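Local coordinates for protein major pollen allergen Pla l 1 (Plantago lanceolata, PDB 4Z8W) that is a secreted pollen protein and major plantain allergen of the Ole e 1 family that can bind zinc and whose biological role is uncertain, at residues 14-19 with 24-29. Numbering follows the deposited sequence.
Sequences EVYCNV and NLINEL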
loop_
_atom_site.group_PDB
_atom_site.type_symbol
_atom_site.label_atom_id
_atom_site.label_comp_id
_atom_site.label_asym_id
_atom_site.label_seq_id
_atom_site.Cartn_x
_atom_site.Cartn_y
_atom_site.Cartn_z
ATOM N N GLU A 14 -1.128 -4.661 -3.834
ATOM C CA GLU A 14 -0.594 -5.848 -3.146
ATOM C C GLU A 14 0.251 -5.512 -1.909
ATOM O O GLU A 14 0.906 -4.458 -1.893
ATOM C CB GLU A 14 0.272 -6.674 -4.116
ATOM C CG GLU A 14 -0.483 -7.381 -5.240
ATOM C CD GLU A 14 -0.794 -6.434 -6.386
ATOM O OE1 GLU A 14 0.166 -5.949 -7.034
ATOM O OE2 GLU A 14 -1.987 -6.179 -6.647
ATOM N N VAL A 15 0.294 -6.407 -0.904
ATOM C CA VAL A 15 1.240 -6.248 0.195
ATOM C C VAL A 15 2.077 -7.542 0.264
ATOM O O VAL A 15 1.508 -8.639 0.218
ATOM C CB VAL A 15 0.488 -5.997 1.540
ATOM C CG1 VAL A 15 1.448 -5.963 2.753
ATOM C CG2 VAL A 15 -0.262 -4.668 1.447
ATOM N N TYR A 16 3.388 -7.414 0.404
ATOM C CA TYR A 16 4.278 -8.538 0.590
ATOM C C TYR A 16 5.053 -8.488 1.952
ATOM O O TYR A 16 5.192 -7.422 2.573
ATOM C CB TYR A 16 5.358 -8.526 -0.542
ATOM C CG TYR A 16 4.848 -8.791 -1.929
ATOM C CD1 TYR A 16 4.185 -7.776 -2.666
ATOM C CD2 TYR A 16 4.972 -10.040 -2.491
ATOM C CE1 TYR A 16 3.718 -8.010 -3.941
ATOM C CE2 TYR A 16 4.483 -10.269 -3.780
ATOM C CZ TYR A 16 3.837 -9.257 -4.483
ATOM O OH TYR A 16 3.355 -9.482 -5.779
ATOM N N CYS A 17 5.695 -9.592 2.278
ATOM C CA CYS A 17 6.803 -9.637 3.267
ATOM C C CYS A 17 8.107 -9.679 2.385
ATOM O O CYS A 17 8.293 -10.567 1.597
ATOM C CB CYS A 17 6.729 -10.935 4.117
ATOM S SG CYS A 17 8.172 -11.061 5.258
ATOM N N ASN A 18 8.989 -8.682 2.548
ATOM C CA ASN A 18 10.346 -8.744 1.995
ATOM C C ASN A 18 11.153 -9.550 3.041
ATOM O O ASN A 18 11.350 -9.079 4.157
ATOM C CB ASN A 18 10.858 -7.323 1.793
ATOM C CG ASN A 18 12.396 -7.251 1.645
ATOM O OD1 ASN A 18 13.009 -8.216 1.143
ATOM N ND2 ASN A 18 13.000 -6.133 2.054
ATOM N N VAL A 19 11.664 -10.724 2.651
ATOM C CA VAL A 19 12.424 -11.576 3.555
ATOM C C VAL A 19 13.925 -11.201 3.677
ATOM O O VAL A 19 14.711 -11.888 4.345
ATOM C CB VAL A 19 12.206 -13.041 3.195
ATOM C CG1 VAL A 19 10.695 -13.346 3.064
ATOM C CG2 VAL A 19 12.871 -13.389 1.833
ATOM N N ASN A 24 15.522 -3.214 0.685
ATOM C CA ASN A 24 14.128 -2.656 0.750
ATOM C C ASN A 24 13.555 -2.735 -0.628
ATOM O O ASN A 24 13.751 -1.837 -1.507
ATOM C CB ASN A 24 14.125 -1.220 1.242
ATOM C CG ASN A 24 12.731 -0.609 1.226
ATOM O OD1 ASN A 24 11.755 -1.312 1.091
ATOM N ND2 ASN A 24 12.650 0.695 1.433
ATOM N N LEU A 25 12.937 -3.864 -0.876
ATOM C CA LEU A 25 12.378 -4.123 -2.178
ATOM C C LEU A 25 11.508 -5.345 -2.174
ATOM O O LEU A 25 11.479 -6.138 -1.189
ATOM C CB LEU A 25 13.535 -4.341 -3.237
ATOM C CG LEU A 25 14.137 -5.755 -3.379
ATOM C CD1 LEU A 25 15.118 -5.907 -4.547
ATOM C CD2 LEU A 25 14.745 -6.275 -2.093
ATOM N N ILE A 26 10.772 -5.503 -3.268
ATOM C CA ILE A 26 9.998 -6.676 -3.511
ATOM C C ILE A 26 10.684 -7.408 -4.651
ATOM O O ILE A 26 10.884 -6.821 -5.725
ATOM C CB ILE A 26 8.530 -6.332 -3.920
ATOM C CG1 ILE A 26 7.812 -5.712 -2.698
ATOM C CG2 ILE A 26 7.829 -7.571 -4.506
ATOM C CD1 ILE A 26 6.407 -5.193 -2.969
ATOM N N ASN A 27 10.984 -8.685 -4.451
ATOM C CA ASN A 27 11.674 -9.490 -5.482
ATOM C C ASN A 27 11.138 -10.889 -5.464
ATOM O O ASN A 27 10.107 -11.112 -4.872
ATOM C CB ASN A 27 13.192 -9.456 -5.282
ATOM C CG ASN A 27 13.654 -10.020 -3.918
ATOM O OD1 ASN A 27 12.949 -10.756 -3.199
ATOM N ND2 ASN A 27 14.910 -9.725 -3.602
ATOM N N GLU A 28 11.805 -11.836 -6.132
ATOM C CA GLU A 28 11.283 -13.189 -6.224
ATOM C C GLU A 28 11.268 -13.857 -4.878
ATOM O O GLU A 28 10.638 -14.862 -4.753
ATOM C CB GLU A 28 12.114 -14.073 -7.192
ATOM C CG GLU A 28 13.621 -13.877 -7.086
ATOM C CD GLU A 28 14.074 -12.557 -7.717
ATOM O OE1 GLU A 28 13.669 -12.284 -8.870
ATOM O OE2 GLU A 28 14.816 -11.782 -7.069
ATOM N N LEU A 29 12.018 -13.363 -3.888
ATOM C CA LEU A 29 11.940 -14.027 -2.582
ATOM C C LEU A 29 10.749 -13.529 -1.803
ATOM O O LEU A 29 10.395 -14.142 -0.801
ATOM C CB LEU A 29 13.221 -13.925 -1.741
ATOM C CG LEU A 29 14.459 -14.659 -2.274
ATOM C CD1 LEU A 29 15.691 -14.349 -1.436
ATOM C CD2 LEU A 29 14.263 -16.160 -2.424
HETATM O O HOH W 1 12.047 -10.316 -0.407
HETATM O O HOH W 2 10.984 -3.815 2.264
#
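Tyr16 and Ile26 meet because each turns its chain away from its own carbonyl carbon: Tyr16 CG (chi1 -67°) and Ile26 CG1 (chi1 -68°) both lie beside the backbone N. Ile26 CG2 then sits over one face of the phenol ring, 4.0 Å from the centroid of the Tyr16 ring and almost on its normal, a CH-pi contact. The second branch brings Ile26 CD1 to 3.4 Å from Tyr16 CD1. The flat ring offers methyl groups a broad apolar face, and a beta-branched residue suits it, since its two arms cover different parts; Ile26 also rests on Pro119 and Ser121 of strand 114-123.

No direct hydrogen bond joins the segments; asparagine and water do the polar work. Asn18 swings its amide anti to the backbone N (chi1 162°), and its CG packs 3.2 Å from Leu25 O without hydrogen bonding. One water donates to Asn18 OD1 at 2.8 Å and to Asn27 OD1 at 3.0 Å while accepting from Val19 N. Asn18 OD1 also accepts from Cys20 N. Asn18 ND2 donates to a second water, held by Asn24 OD1, and weakly to Arg23 O, so each end of the amide has a fitting partner.

Farther on, Val19 CG2 touches Leu29 CB at 3.6 Å, apolar carbons meeting at a partly exposed edge. Asn27 OD1 receives Leu29 N in an Asx turn, the N-H arriving from above the carbonyl plane. An irregular loop, 24-29, thus folds back over the end of strand 8-18 before strand 31-32 pairs antiparallel with it in the Ole e 1-like fold.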